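Local coordinates for VIN1 (Oscarella pearsei, PDB 6BFI), which binds actin filaments and may play a role in cell-cell adhesion, as a sponge homolog of vinculin, at residues Gly22-Phe27 with Pro42-Val47; Leu88-Arg93 with Lys105-Asp110. All coordinates share one frame; numbering follows the deposited sequence.

Contact 1 (Gly22-Phe27 with Pro42-Val47)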
ATOM      1  N   GLY A  22     -33.520 -12.920   0.829  1.00 63.73           N
ATOM      2  CA  GLY A  22     -33.875 -11.599   0.344  1.00 60.23           C
ATOM      3  C   GLY A  22     -35.014 -11.637  -0.652  1.00 57.20           C
ATOM      4  O   GLY A  22     -35.917 -10.799  -0.610  1.00 53.11           O
ATOM      5  N   GLN A  23     -35.002 -12.627  -1.552  1.00 57.09           N
ATOM      6  CA  GLN A  23     -36.112 -12.767  -2.487  1.00 60.32           C
ATOM      7  C   GLN A  23     -37.409 -13.133  -1.776  1.00 59.82           C
ATOM      8  O   GLN A  23     -38.491 -12.748  -2.233  1.00 56.06           O
ATOM      9  CB  GLN A  23     -35.780 -13.801  -3.560  1.00 61.79           C
ATOM     10  CG  GLN A  23     -34.806 -13.296  -4.611  1.00 62.90           C
ATOM     11  CD  GLN A  23     -34.937 -14.038  -5.925  1.00 68.78           C
ATOM     12  OE1 GLN A  23     -35.505 -15.129  -5.981  1.00 71.84           O
ATOM     13  NE2 GLN A  23     -34.421 -13.443  -6.995  1.00 70.60           N
ATOM     14  N   LEU A  24     -37.327 -13.869  -0.663  1.00 63.19           N
ATOM     15  CA  LEU A  24     -38.529 -14.129   0.127  1.00 64.73           C
ATOM     16  C   LEU A  24     -39.109 -12.836   0.683  1.00 65.58           C
ATOM     17  O   LEU A  24     -40.328 -12.619   0.634  1.00 66.41           O
ATOM     18  CB  LEU A  24     -38.220 -15.106   1.262  1.00 66.19           C
ATOM     19  CG  LEU A  24     -38.114 -16.580   0.875  1.00 67.00           C
ATOM     20  CD1 LEU A  24     -37.685 -17.417   2.072  1.00 69.77           C
ATOM     21  CD2 LEU A  24     -39.444 -17.068   0.320  1.00 64.49           C
ATOM     22  N   VAL A  25     -38.251 -11.960   1.211  1.00 66.41           N
ATOM     23  CA  VAL A  25     -38.734 -10.670   1.702  1.00 64.94           C
ATOM     24  C   VAL A  25     -39.325  -9.848   0.560  1.00 63.95           C
ATOM     25  O   VAL A  25     -40.382  -9.218   0.709  1.00 68.78           O
ATOM     26  CB  VAL A  25     -37.600  -9.916   2.420  1.00 64.06           C
ATOM     27  CG1 VAL A  25     -38.066  -8.531   2.843  1.00 64.25           C
ATOM     28  CG2 VAL A  25     -37.118 -10.711   3.624  1.00 66.22           C
ATOM     29  N   LEU A  26     -38.663  -9.854  -0.601  1.00 61.75           N
ATOM     30  CA  LEU A  26     -39.152  -9.085  -1.741  1.00 62.70           C
ATOM     31  C   LEU A  26     -40.519  -9.578  -2.203  1.00 64.13           C
ATOM     32  O   LEU A  26     -41.387  -8.775  -2.561  1.00 62.99           O
ATOM     33  CB  LEU A  26     -38.146  -9.149  -2.891  1.00 63.59           C
ATOM     34  CG  LEU A  26     -36.750  -8.552  -2.683  1.00 64.52           C
ATOM     35  CD1 LEU A  26     -35.858  -8.853  -3.881  1.00 63.63           C
ATOM     36  CD2 LEU A  26     -36.830  -7.057  -2.439  1.00 63.92           C
ATOM     37  N   PHE A  27     -40.725 -10.898  -2.215  1.00 64.11           N
ATOM     38  CA  PHE A  27     -42.030 -11.444  -2.575  1.00 60.64           C
ATOM     39  C   PHE A  27     -43.084 -11.081  -1.539  1.00 64.88           C
ATOM     40  O   PHE A  27     -44.218 -10.727  -1.894  1.00 65.31           O
ATOM     41  CB  PHE A  27     -41.943 -12.962  -2.725  1.00 61.99           C
ATOM     42  CG  PHE A  27     -41.523 -13.419  -4.090  1.00 61.32           C
ATOM     43  CD1 PHE A  27     -42.090 -12.872  -5.228  1.00 61.41           C
ATOM     44  CD2 PHE A  27     -40.560 -14.405  -4.236  1.00 56.73           C
ATOM     45  CE1 PHE A  27     -41.704 -13.300  -6.486  1.00 61.94           C
ATOM     46  CE2 PHE A  27     -40.167 -14.834  -5.490  1.00 56.52           C
ATOM     47  CZ  PHE A  27     -40.739 -14.283  -6.615  1.00 59.04           C
ATOM     48  N   PRO A  42     -41.864 -23.061  -2.701  1.00 79.88           N
ATOM     49  CA  PRO A  42     -40.649 -23.594  -3.349  1.00 80.39           C
ATOM     50  C   PRO A  42     -39.360 -22.979  -2.826  1.00 77.52           C
ATOM     51  O   PRO A  42     -38.398 -23.707  -2.540  1.00 78.60           O
ATOM     52  CB  PRO A  42     -40.882 -23.275  -4.835  1.00 82.66           C
ATOM     53  CG  PRO A  42     -41.857 -22.150  -4.837  1.00 83.21           C
ATOM     54  CD  PRO A  42     -42.764 -22.427  -3.684  1.00 82.84           C
ATOM     55  N   LEU A  43     -39.316 -21.653  -2.688  1.00 75.15           N
ATOM     56  CA  LEU A  43     -38.111 -20.993  -2.191  1.00 72.68           C
ATOM     57  C   LEU A  43     -37.779 -21.446  -0.774  1.00 69.55           C
ATOM     58  O   LEU A  43     -36.610 -21.695  -0.445  1.00 75.13           O
ATOM     59  CB  LEU A  43     -38.298 -19.477  -2.247  1.00 74.31           C
ATOM     60  CG  LEU A  43     -37.128 -18.622  -2.730  1.00 78.29           C
ATOM     61  CD1 LEU A  43     -36.608 -19.130  -4.064  1.00 78.74           C
ATOM     62  CD2 LEU A  43     -37.558 -17.167  -2.845  1.00 80.14           C
ATOM     63  N   VAL A  44     -38.802 -21.567   0.077  1.00 64.99           N
ATOM     64  CA  VAL A  44     -38.590 -22.034   1.443  1.00 65.02           C
ATOM     65  C   VAL A  44     -38.090 -23.473   1.443  1.00 67.35           C
ATOM     66  O   VAL A  44     -37.249 -23.853   2.267  1.00 70.08           O
ATOM     67  CB  VAL A  44     -39.883 -21.875   2.263  1.00 65.78           C
ATOM     68  CG1 VAL A  44     -39.771 -22.604   3.590  1.00 63.55           C
ATOM     69  CG2 VAL A  44     -40.184 -20.400   2.490  1.00 64.26           C
ATOM     70  N   GLN A  45     -38.590 -24.295   0.519  1.00 67.78           N
ATOM     71  CA  GLN A  45     -38.085 -25.660   0.400  1.00 70.37           C
ATOM     72  C   GLN A  45     -36.615 -25.670   0.001  1.00 70.83           C
ATOM     73  O   GLN A  45     -35.831 -26.476   0.514  1.00 70.19           O
ATOM     74  CB  GLN A  45     -38.919 -26.448  -0.610  1.00 74.21           C
ATOM     75  CG  GLN A  45     -40.248 -26.945  -0.067  1.00 81.82           C
ATOM     76  CD  GLN A  45     -41.016 -27.773  -1.079  1.00 89.49           C
ATOM     77  OE1 GLN A  45     -40.833 -27.623  -2.288  1.00 90.92           O
ATOM     78  NE2 GLN A  45     -41.878 -28.658  -0.589  1.00 93.02           N
ATOM     79  N   GLY A  46     -36.222 -24.781  -0.915  1.00 73.33           N
ATOM     80  CA  GLY A  46     -34.822 -24.708  -1.301  1.00 75.92           C
ATOM     81  C   GLY A  46     -33.922 -24.319  -0.143  1.00 76.69           C
ATOM     82  O   GLY A  46     -32.914 -24.983   0.130  1.00 84.05           O
ATOM     83  N   VAL A  47     -34.283 -23.241   0.560  1.00 70.66           N
ATOM     84  CA  VAL A  47     -33.495 -22.820   1.717  1.00 68.45           C
ATOM     85  C   VAL A  47     -33.437 -23.930   2.761  1.00 71.29           C
ATOM     86  O   VAL A  47     -32.375 -24.217   3.328  1.00 72.95           O
ATOM     87  CB  VAL A  47     -34.062 -21.517   2.307  1.00 62.54           C
ATOM     88  CG1 VAL A  47     -33.351 -21.175   3.605  1.00 61.53           C
ATOM     89  CG2 VAL A  47     -33.922 -20.387   1.308  1.00 62.60           C
TER
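Gln23, Leu24 and Phe27 gather round one methyl group, CD2 of Leu43, where the first two helices of the chain, 8-32 and 41-59, lie side by side in a helical bundle of the vinculin family. They form an antiparallel hairpin: the two short segments run at 161° with axes 10.6 Å apart, a spacing wide enough for side chains to fill the gap, and no hydrogen bond passes between them. Gln23 contributes the root of its side chain, with CB 3.9 Å from Leu43 CD2. Leu24 does most of the joining. Its CG stands anti to the carbonyl carbon (chi1 -78°), and from there the branch reaches across to Leu43, the two side chains sliding past each other in opposite directions. Leu24 CD2 lies 3.7 Å from Leu43 CB and equally close to Leu43 CD2. The other methyl, Leu24 CD1, meets Val44 CG2 at 3.9 Å, and here the side chains cross at about a right angle. An alanine in place of Leu24 would probably open a gap between the helices, leaving Leu43 CB and Val44 CG2 without the methyls that pack on them. Val25 and Leu26 face another way, onto helix 718-745 from the C-terminal part of the chain, an arrangement consistent with the closed head-to-tail form known for vinculin. Phe27, one turn beyond Gln23, packs on Leu40 and Glu38 of the connecting loop as well. Toward the second helix it offers a ring edge: Leu43 CD2 sits near the ring plane, 4.3 Å from Phe27 CD2.

Contact 2 (Leu88-Arg93 with Lys105-Asp110)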
ATOM      1  N   LEU A  88     -39.110 -20.813   8.630  1.00 67.32           N
ATOM      2  CA  LEU A  88     -39.422 -20.519   7.235  1.00 64.89           C
ATOM      3  C   LEU A  88     -40.575 -21.378   6.729  1.00 63.76           C
ATOM      4  O   LEU A  88     -41.440 -20.890   5.989  1.00 61.46           O
ATOM      5  CB  LEU A  88     -38.185 -20.705   6.359  1.00 65.04           C
ATOM      6  CG  LEU A  88     -37.130 -19.604   6.466  1.00 59.79           C
ATOM      7  CD1 LEU A  88     -36.168 -19.684   5.293  1.00 63.16           C
ATOM      8  CD2 LEU A  88     -37.781 -18.229   6.543  1.00 55.07           C
ATOM      9  N   SER A  89     -40.608 -22.659   7.113  1.00 63.18           N
ATOM     10  CA  SER A  89     -41.717 -23.518   6.700  1.00 66.37           C
ATOM     11  C   SER A  89     -43.049 -22.993   7.228  1.00 67.08           C
ATOM     12  O   SER A  89     -44.024 -22.848   6.475  1.00 72.63           O
ATOM     13  CB  SER A  89     -41.477 -24.951   7.177  1.00 72.90           C
ATOM     14  OG  SER A  89     -40.281 -25.476   6.629  1.00 75.48           O
ATOM     15  N   ASP A  90     -43.105 -22.699   8.531  1.00 64.57           N
ATOM     16  CA  ASP A  90     -44.318 -22.134   9.113  1.00 66.42           C
ATOM     17  C   ASP A  90     -44.701 -20.828   8.428  1.00 71.24           C
ATOM     18  O   ASP A  90     -45.885 -20.571   8.180  1.00 71.69           O
ATOM     19  CB  ASP A  90     -44.129 -21.913  10.613  1.00 68.60           C
ATOM     20  CG  ASP A  90     -43.654 -23.162  11.336  1.00 74.80           C
ATOM     21  OD1 ASP A  90     -43.844 -24.276  10.800  1.00 78.93           O
ATOM     22  OD2 ASP A  90     -43.097 -23.025  12.446  1.00 71.95           O
ATOM     23  N   ALA A  91     -43.708 -19.992   8.109  1.00 67.14           N
ATOM     24  CA  ALA A  91     -43.986 -18.742   7.411  1.00 66.43           C
ATOM     25  C   ALA A  91     -44.645 -18.997   6.063  1.00 69.33           C
ATOM     26  O   ALA A  91     -45.614 -18.317   5.698  1.00 72.08           O
ATOM     27  CB  ALA A  91     -42.697 -17.943   7.232  1.00 59.14           C
ATOM     28  N   ALA A  92     -44.135 -19.974   5.308  1.00 66.86           N
ATOM     29  CA  ALA A  92     -44.761 -20.330   4.038  1.00 66.39           C
ATOM     30  C   ALA A  92     -46.213 -20.746   4.245  1.00 72.07           C
ATOM     31  O   ALA A  92     -47.111 -20.294   3.520  1.00 74.22           O
ATOM     32  CB  ALA A  92     -43.971 -21.444   3.354  1.00 67.81           C
ATOM     33  N   ARG A  93     -46.463 -21.597   5.244  1.00 72.86           N
ATOM     34  CA  ARG A  93     -47.829 -22.037   5.516  1.00 80.70           C
ATOM     35  C   ARG A  93     -48.746 -20.854   5.814  1.00 81.60           C
ATOM     36  O   ARG A  93     -49.746 -20.625   5.118  1.00 82.78           O
ATOM     37  CB  ARG A  93     -47.840 -23.019   6.688  1.00 88.38           C
ATOM     38  CG  ARG A  93     -47.059 -24.302   6.474  1.00 89.99           C
ATOM     39  CD  ARG A  93     -47.108 -25.168   7.728  1.00 89.24           C
ATOM     40  NE  ARG A  93     -48.272 -24.857   8.556  1.00 87.49           N
ATOM     41  CZ  ARG A  93     -48.211 -24.267   9.747  1.00 85.91           C
ATOM     42  NH1 ARG A  93     -47.037 -23.931  10.266  1.00 81.46           N
ATOM     43  NH2 ARG A  93     -49.324 -24.017  10.422  1.00 88.58           N
ATOM     44  N   LYS A 105     -45.431 -13.137   9.128  1.00 71.09           N
ATOM     45  CA  LYS A 105     -44.410 -12.108   8.954  1.00 71.38           C
ATOM     46  C   LYS A 105     -43.290 -12.267   9.976  1.00 67.20           C
ATOM     47  O   LYS A 105     -42.101 -12.234   9.624  1.00 62.64           O
ATOM     48  CB  LYS A 105     -45.057 -10.725   9.066  1.00 78.64           C
ATOM     49  CG  LYS A 105     -44.119  -9.554   8.835  1.00 84.65           C
ATOM     50  CD  LYS A 105     -44.867  -8.232   8.967  1.00 91.42           C
ATOM     51  CE  LYS A 105     -43.966  -7.046   8.669  1.00 91.74           C
ATOM     52  NZ  LYS A 105     -42.830  -6.960   9.626  1.00 90.39           N
ATOM     53  N   ARG A 106     -43.656 -12.459  11.247  1.00 68.96           N
ATOM     54  CA  ARG A 106     -42.661 -12.570  12.308  1.00 69.31           C
ATOM     55  C   ARG A 106     -41.736 -13.757  12.076  1.00 66.12           C
ATOM     56  O   ARG A 106     -40.509 -13.620  12.126  1.00 64.76           O
ATOM     57  CB  ARG A 106     -43.350 -12.687  13.669  1.00 77.22           C
ATOM     58  CG  ARG A 106     -42.390 -12.678  14.851  1.00 85.68           C
ATOM     59  CD  ARG A 106     -43.096 -12.991  16.166  1.00 93.57           C
ATOM     60  NE  ARG A 106     -43.453 -14.404  16.283  1.00 97.84           N
ATOM     61  CZ  ARG A 106     -42.635 -15.344  16.750  1.00 99.65           C
ATOM     62  NH1 ARG A 106     -41.408 -15.025  17.140  1.00 99.63           N
ATOM     63  NH2 ARG A 106     -43.043 -16.604  16.824  1.00 99.55           N
ATOM     64  N   LYS A 107     -42.308 -14.937  11.821  1.00 66.45           N
ATOM     65  CA  LYS A 107     -41.477 -16.119  11.614  1.00 66.58           C
ATOM     66  C   LYS A 107     -40.734 -16.055  10.287  1.00 62.45           C
ATOM     67  O   LYS A 107     -39.659 -16.653  10.153  1.00 58.48           O
ATOM     68  CB  LYS A 107     -42.329 -17.385  11.695  1.00 73.87           C
ATOM     69  CG  LYS A 107     -43.108 -17.509  12.995  1.00 80.90           C
ATOM     70  CD  LYS A 107     -43.830 -18.839  13.099  1.00 86.98           C
ATOM     71  CE  LYS A 107     -42.989 -19.854  13.850  1.00 90.84           C
ATOM     72  NZ  LYS A 107     -42.624 -19.349  15.203  1.00 92.44           N
ATOM     73  N   LEU A 108     -41.283 -15.338   9.302  1.00 61.39           N
ATOM     74  CA  LEU A 108     -40.572 -15.151   8.042  1.00 56.66           C
ATOM     75  C   LEU A 108     -39.293 -14.351   8.255  1.00 55.68           C
ATOM     76  O   LEU A 108     -38.218 -14.745   7.784  1.00 53.80           O
ATOM     77  CB  LEU A 108     -41.473 -14.458   7.020  1.00 57.91           C
ATOM     78  CG  LEU A 108     -40.827 -14.232   5.648  1.00 54.81           C
ATOM     79  CD1 LEU A 108     -40.794 -15.522   4.845  1.00 54.38           C
ATOM     80  CD2 LEU A 108     -41.535 -13.137   4.874  1.00 58.85           C
ATOM     81  N   LEU A 109     -39.388 -13.227   8.969  1.00 60.96           N
ATOM     82  CA  LEU A 109     -38.197 -12.418   9.216  1.00 61.41           C
ATOM     83  C   LEU A 109     -37.237 -13.118  10.174  1.00 65.79           C
ATOM     84  O   LEU A 109     -36.020 -13.137   9.940  1.00 62.78           O
ATOM     85  CB  LEU A 109     -38.596 -11.047   9.762  1.00 59.24           C
ATOM     86  CG  LEU A 109     -39.424 -10.154   8.832  1.00 58.97           C
ATOM     87  CD1 LEU A 109     -39.782  -8.843   9.518  1.00 57.70           C
ATOM     88  CD2 LEU A 109     -38.685  -9.898   7.528  1.00 54.24           C
ATOM     89  N   ASP A 110     -37.768 -13.704  11.252  1.00 72.30           N
ATOM     90  CA  ASP A 110     -36.924 -14.363  12.246  1.00 80.35           C
ATOM     91  C   ASP A 110     -36.164 -15.535  11.639  1.00 76.33           C
ATOM     92  O   ASP A 110     -34.935 -15.610  11.742  1.00 72.29           O
ATOM     93  CB  ASP A 110     -37.770 -14.828  13.431  1.00 89.81           C
ATOM     94  CG  ASP A 110     -37.801 -13.815  14.559  1.00 96.05           C
ATOM     95  OD1 ASP A 110     -37.648 -12.607  14.280  1.00 98.76           O
ATOM     96  OD2 ASP A 110     -37.977 -14.229  15.724  1.00101.56           O
TER
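Ala91 and Leu108 bring their CA atoms within 5.0 Å where helices 68-97 and 102-145 pack as the next antiparallel hairpin of the helical bundle, the segment axes only 7.8 Å apart at 145°. The small alanine allows this closeness: its CB rests directly on the opposing backbone, 3.6 Å from Leu108 CA, and also touches Leu108 CB. Leu108 sends CG anti to the backbone N (chi1 -179°), and its CD1 also comes against the Ala91 methyl. Further along the helix, toward its N-terminal end, Leu88 starts out pointing away from the second helix, yet its end swings back, bringing Leu88 CD2 to 3.7 Å from Leu108 O. One side of the contact is polar. Lys107, bent at its third and fourth torsions, crosses Asp90 obliquely and lays CD and CE against Asp90 CB. The opposite charges do not pair, Lys107 NZ being 4.6 Å from Asp90 OD2, but they probably still attract. Lys107 also makes a cation-pi contact with Phe87, from the same helix as Asp90. Asp90 has a second cation on its own helix, a salt bridge from Arg93 NH1, 3.3 Å from Asp90 OD1, whose hydrogen bond is weak and bent (125°). Its other oxygen, Asp90 OD2, is 3.5 Å from Lys107 CE.

From the N terminus, helix 8-32 turns back through a short loop into helix 41-59, and contact 1 closes that turn. Helix 68-97 follows and turns into helix 102-145, with contact 2 closing the second hairpin. The two closures come in series, neither enclosing nor crossing the other. They meet, however, because helix 41-59 packs on helix 68-97: Val44 CG1 lies 3.4 Å from Leu88 O, and Val47 CG1 meets Leu88 CD1. Val44 and Leu88 thus each serve their own hairpin and the seam between the hairpins. His28 of helix 8-32, touched by Lys105 and Leu108, brings the first and fourth helices together as well.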